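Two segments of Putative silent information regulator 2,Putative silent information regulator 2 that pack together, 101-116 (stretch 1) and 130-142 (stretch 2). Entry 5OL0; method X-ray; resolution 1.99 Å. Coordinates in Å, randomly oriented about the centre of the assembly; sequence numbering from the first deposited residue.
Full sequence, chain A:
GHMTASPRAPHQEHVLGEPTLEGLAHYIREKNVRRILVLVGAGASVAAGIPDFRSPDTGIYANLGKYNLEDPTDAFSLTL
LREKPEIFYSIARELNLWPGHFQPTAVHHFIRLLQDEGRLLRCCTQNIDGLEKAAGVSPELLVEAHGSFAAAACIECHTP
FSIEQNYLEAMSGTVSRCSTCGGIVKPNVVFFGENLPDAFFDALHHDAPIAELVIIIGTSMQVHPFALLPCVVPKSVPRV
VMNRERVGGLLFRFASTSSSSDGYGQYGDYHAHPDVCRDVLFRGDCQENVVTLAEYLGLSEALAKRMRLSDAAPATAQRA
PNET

Stretch 1 (101-116) HFQPTAVHHFIRLLQD
Stretch 2, residues 130-142: GLEKAAGVSPELL

An extended lead-in, Phe102 to Thr105, feeds a helix from Ala106 to Asp116, and stretch 2 runs alongside in the same sense: Pro104 pairs with Leu131, His108 with Glu132, His109 with Ala135 and Arg112 with Val137, CA atoms 5.2 to 5.5 Å apart. Together they bury 692 Å².

Leu131 (m, t) is the main bump, set among Phe102, Pro104 and His108. Its CD2 lies 3.6 Å from Phe102 O, 4.2 Å from Phe102 CB and 4.4 Å from Pro104 CD, while its CB sits over one face of the His108 ring (m, chi2 -81°), 3.6 Å from the centroid. A turn later, Ala135 fills a smaller space with its methyl, its CB 3.4 Å from His108 O and 4.0 Å from Pro104 CB. A water joins His109 ND1 (2.6 Å) to Ala135 O (2.8 Å).

Gly136, phi 91°, is the first residue to leave helical phi/psi, in a Schellman motif; a CB there would clash with Arg112 NH2. The carbonyls of Ala135 and Gly136, which accept no backbone bond within the stretch, are claimed by side chains: Arg112 NH2 donates to Ala135 O (3.1 Å), and Gln115 NE2 to Gly136 O (3.2 Å). Gln115 (t, t, chi3 -67°) also accepts at OE1 from Ser138 N (2.8 Å), its amide thus matching both backbone polarities. Asp116 OD2 salt-bridges Arg112 NE at 2.9 Å. Val137 CG2 (chi1 t) meets Ile111 CG2 (m, t) at 4.0 Å, an apolar contact beside the polar ones.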

# COMPACT_ATOMS: atom_id res chain seq x y z
N HIS A 101 -12.43 -11.54 -2.15
CA HIS A 101 -13.14 -10.92 -3.32
C HIS A 101 -12.20 -10.40 -4.44
O HIS A 101 -12.14 -10.94 -5.54
CB HIS A 101 -14.09 -9.81 -2.86
CG HIS A 101 -14.77 -9.11 -3.99
ND1 HIS A 101 -15.68 -9.73 -4.81
CD2 HIS A 101 -14.63 -7.84 -4.46
CE1 HIS A 101 -16.11 -8.86 -5.73
NE2 HIS A 101 -15.47 -7.72 -5.54
N PHE A 102 -11.46 -9.35 -4.16
CA PHE A 102 -10.53 -8.87 -5.16
C PHE A 102 -9.35 -9.85 -5.32
O PHE A 102 -8.99 -10.63 -4.41
CB PHE A 102 -10.04 -7.45 -4.79
CG PHE A 102 -11.11 -6.42 -4.79
CD1 PHE A 102 -11.77 -6.12 -5.97
CD2 PHE A 102 -11.48 -5.80 -3.66
CE1 PHE A 102 -12.73 -5.17 -6.00
CE2 PHE A 102 -12.51 -4.87 -3.67
CZ PHE A 102 -13.11 -4.53 -4.84
N GLN A 103 -8.74 -9.80 -6.49
CA GLN A 103 -7.59 -10.63 -6.77
C GLN A 103 -6.33 -9.79 -7.04
O GLN A 103 -6.42 -8.70 -7.53
CB GLN A 103 -7.88 -11.42 -8.04
CG GLN A 103 -9.12 -12.30 -8.05
CD GLN A 103 -9.28 -12.91 -9.44
OE1 GLN A 103 -9.00 -14.08 -9.62
NE2 GLN A 103 -9.67 -12.10 -10.44
N PRO A 104 -5.16 -10.37 -6.82
CA PRO A 104 -3.94 -9.61 -7.05
C PRO A 104 -3.72 -9.20 -8.46
O PRO A 104 -4.09 -9.92 -9.36
CB PRO A 104 -2.82 -10.57 -6.63
CG PRO A 104 -3.46 -11.67 -5.90
CD PRO A 104 -4.91 -11.69 -6.20
N THR A 105 -3.06 -8.07 -8.62
CA THR A 105 -2.68 -7.49 -9.89
C THR A 105 -1.26 -7.95 -10.30
O THR A 105 -0.56 -8.63 -9.55
CB THR A 105 -2.72 -5.95 -9.89
OG1 THR A 105 -1.60 -5.41 -9.18
CG2 THR A 105 -4.06 -5.39 -9.35
N ALA A 106 -0.86 -7.56 -11.50
CA ALA A 106 0.50 -7.76 -11.98
C ALA A 106 1.55 -7.17 -11.02
O ALA A 106 2.54 -7.82 -10.71
CB ALA A 106 0.63 -7.15 -13.38
N VAL A 107 1.30 -5.98 -10.46
CA VAL A 107 2.23 -5.43 -9.46
C VAL A 107 2.39 -6.42 -8.28
O VAL A 107 3.50 -6.68 -7.82
CB VAL A 107 1.70 -4.07 -8.95
CG1 VAL A 107 2.40 -3.65 -7.66
CG2 VAL A 107 1.86 -2.97 -10.00
N HIS A 108 1.27 -6.88 -7.75
CA HIS A 108 1.29 -7.77 -6.59
C HIS A 108 2.07 -9.11 -6.82
O HIS A 108 2.88 -9.61 -5.95
CB HIS A 108 -0.14 -8.02 -6.08
CG HIS A 108 -0.90 -6.77 -5.70
ND1 HIS A 108 -0.73 -6.15 -4.48
CD2 HIS A 108 -1.83 -6.05 -6.36
CE1 HIS A 108 -1.52 -5.09 -4.42
NE2 HIS A 108 -2.21 -5.02 -5.53
N HIS A 109 1.78 -9.72 -7.96
CA HIS A 109 2.49 -10.91 -8.38
C HIS A 109 3.97 -10.60 -8.60
O HIS A 109 4.80 -11.41 -8.28
CB HIS A 109 1.87 -11.47 -9.68
CG HIS A 109 0.52 -12.08 -9.47
ND1 HIS A 109 0.31 -13.08 -8.56
CD2 HIS A 109 -0.67 -11.83 -10.04
CE1 HIS A 109 -0.96 -13.43 -8.59
NE2 HIS A 109 -1.57 -12.71 -9.50
N PHE A 110 4.29 -9.45 -9.17
CA PHE A 110 5.68 -9.07 -9.35
C PHE A 110 6.46 -9.06 -8.04
O PHE A 110 7.58 -9.49 -7.97
CB PHE A 110 5.80 -7.72 -10.07
CG PHE A 110 7.21 -7.27 -10.32
CD1 PHE A 110 8.00 -7.93 -11.24
CD2 PHE A 110 7.74 -6.17 -9.66
CE1 PHE A 110 9.31 -7.55 -11.48
CE2 PHE A 110 9.05 -5.74 -9.93
CZ PHE A 110 9.85 -6.45 -10.82
N ILE A 111 5.86 -8.49 -7.00
CA ILE A 111 6.52 -8.44 -5.76
C ILE A 111 6.79 -9.86 -5.22
O ILE A 111 7.81 -10.14 -4.58
CB ILE A 111 5.66 -7.56 -4.74
CG1 ILE A 111 5.55 -6.12 -5.22
CG2 ILE A 111 6.30 -7.62 -3.38
CD1 ILE A 111 4.55 -5.27 -4.44
N ARG A 112 5.80 -10.73 -5.36
CA ARG A 112 6.01 -12.10 -5.05
C ARG A 112 7.21 -12.65 -5.83
O ARG A 112 8.03 -13.39 -5.25
CB ARG A 112 4.76 -12.88 -5.36
CG ARG A 112 4.90 -14.40 -5.40
CD ARG A 112 5.31 -14.93 -4.07
NE ARG A 112 5.47 -16.39 -4.05
CZ ARG A 112 4.47 -17.31 -4.10
NH1 ARG A 112 4.78 -18.60 -4.01
NH2 ARG A 112 3.19 -16.99 -4.25
N LEU A 113 7.29 -12.37 -7.11
CA LEU A 113 8.49 -12.81 -7.86
C LEU A 113 9.77 -12.26 -7.29
O LEU A 113 10.75 -13.00 -7.21
CB LEU A 113 8.41 -12.45 -9.31
CG LEU A 113 7.25 -13.08 -10.06
CD1 LEU A 113 7.40 -12.65 -11.53
CD2 LEU A 113 7.12 -14.59 -9.91
N LEU A 114 9.80 -10.97 -6.87
CA LEU A 114 11.04 -10.46 -6.29
C LEU A 114 11.39 -11.29 -5.06
O LEU A 114 12.54 -11.58 -4.84
CB LEU A 114 10.94 -9.00 -5.88
CG LEU A 114 10.76 -8.02 -7.06
CD1 LEU A 114 10.60 -6.58 -6.55
CD2 LEU A 114 11.94 -8.13 -8.03
N GLN A 115 10.41 -11.69 -4.28
CA GLN A 115 10.68 -12.47 -3.08
C GLN A 115 11.26 -13.80 -3.45
O GLN A 115 12.27 -14.23 -2.91
CB GLN A 115 9.40 -12.71 -2.30
CG GLN A 115 9.43 -13.80 -1.24
CD GLN A 115 8.04 -13.95 -0.67
OE1 GLN A 115 7.53 -13.04 -0.00
NE2 GLN A 115 7.38 -15.04 -1.02
N ASP A 116 10.62 -14.46 -4.39
CA ASP A 116 11.13 -15.78 -4.83
C ASP A 116 12.50 -15.74 -5.48
O ASP A 116 13.21 -16.75 -5.44
CB ASP A 116 10.13 -16.47 -5.71
CG ASP A 116 8.82 -16.79 -4.94
OD1 ASP A 116 8.80 -16.69 -3.69
OD2 ASP A 116 7.81 -17.11 -5.57
N GLY A 130 -5.30 -6.31 1.43
CA GLY A 130 -4.69 -7.63 1.55
C GLY A 130 -4.17 -8.32 0.27
O GLY A 130 -3.83 -9.52 0.27
N LEU A 131 -4.02 -7.59 -0.82
CA LEU A 131 -3.57 -8.25 -2.04
C LEU A 131 -2.13 -8.68 -2.11
O LEU A 131 -1.81 -9.55 -2.88
CB LEU A 131 -3.93 -7.42 -3.26
CG LEU A 131 -5.41 -7.19 -3.39
CD1 LEU A 131 -5.76 -6.23 -4.53
CD2 LEU A 131 -6.19 -8.49 -3.53
N GLU A 132 -1.25 -8.05 -1.38
CA GLU A 132 0.13 -8.51 -1.31
C GLU A 132 0.14 -9.95 -0.70
O GLU A 132 0.80 -10.86 -1.22
CB GLU A 132 0.99 -7.58 -0.47
CG GLU A 132 1.09 -6.13 -1.00
CD GLU A 132 -0.09 -5.24 -0.57
OE1 GLU A 132 -1.03 -5.69 0.20
OE2 GLU A 132 -0.11 -4.11 -1.05
N LYS A 133 -0.58 -10.11 0.41
CA LYS A 133 -0.78 -11.39 1.09
C LYS A 133 -1.47 -12.38 0.15
O LYS A 133 -1.08 -13.55 0.05
CB LYS A 133 -1.63 -11.19 2.36
CG LYS A 133 -1.79 -12.44 3.21
CD LYS A 133 -2.36 -12.07 4.59
CE LYS A 133 -2.34 -13.27 5.52
NZ LYS A 133 -3.69 -13.86 5.77
N ALA A 134 -2.43 -11.92 -0.63
CA ALA A 134 -3.12 -12.81 -1.58
C ALA A 134 -2.19 -13.30 -2.66
O ALA A 134 -2.34 -14.40 -3.14
CB ALA A 134 -4.33 -12.09 -2.20
N ALA A 135 -1.19 -12.50 -3.03
CA ALA A 135 -0.18 -12.90 -4.01
C ALA A 135 0.92 -13.82 -3.42
O ALA A 135 1.80 -14.18 -4.17
CB ALA A 135 0.46 -11.66 -4.66
N GLY A 136 0.93 -14.08 -2.12
CA GLY A 136 1.91 -14.97 -1.44
C GLY A 136 3.14 -14.28 -0.93
O GLY A 136 4.19 -14.89 -0.69
N VAL A 137 3.06 -12.98 -0.69
CA VAL A 137 4.22 -12.33 -0.09
C VAL A 137 4.24 -12.80 1.33
O VAL A 137 3.21 -12.76 2.02
CB VAL A 137 4.09 -10.80 -0.16
CG1 VAL A 137 5.32 -10.15 0.47
CG2 VAL A 137 3.95 -10.41 -1.63
N SER A 138 5.39 -13.26 1.80
CA SER A 138 5.41 -13.98 3.06
C SER A 138 5.25 -13.02 4.28
O SER A 138 5.54 -11.81 4.19
CB SER A 138 6.70 -14.76 3.22
OG SER A 138 7.72 -13.88 3.62
N PRO A 139 4.84 -13.56 5.43
CA PRO A 139 4.60 -12.73 6.62
C PRO A 139 5.80 -11.96 7.13
O PRO A 139 5.66 -10.81 7.53
CB PRO A 139 4.12 -13.73 7.66
CG PRO A 139 3.46 -14.82 6.86
CD PRO A 139 4.23 -14.92 5.57
N GLU A 140 6.98 -12.57 7.12
CA GLU A 140 8.20 -11.91 7.52
C GLU A 140 8.59 -10.79 6.55
O GLU A 140 9.22 -9.83 6.98
CB GLU A 140 9.37 -12.92 7.75
CG GLU A 140 9.72 -13.76 6.54
CD GLU A 140 9.00 -15.13 6.47
OE1 GLU A 140 7.78 -15.28 6.82
OE2 GLU A 140 9.67 -16.08 5.99
N LEU A 141 8.18 -10.88 5.29
CA LEU A 141 8.55 -9.84 4.30
C LEU A 141 7.47 -8.76 4.04
O LEU A 141 7.79 -7.68 3.53
CB LEU A 141 8.96 -10.48 3.00
CG LEU A 141 10.22 -11.35 3.06
CD1 LEU A 141 10.53 -11.91 1.69
CD2 LEU A 141 11.44 -10.59 3.61
N LEU A 142 6.24 -9.01 4.48
CA LEU A 142 5.14 -8.09 4.25
C LEU A 142 4.83 -7.26 5.50
O LEU A 142 4.65 -7.83 6.55
CB LEU A 142 3.89 -8.83 3.85
CG LEU A 142 2.62 -8.00 3.71
CD1 LEU A 142 2.81 -7.00 2.56
CD2 LEU A 142 1.42 -8.93 3.48
O HOH W 1 1.65 -14.61 -6.98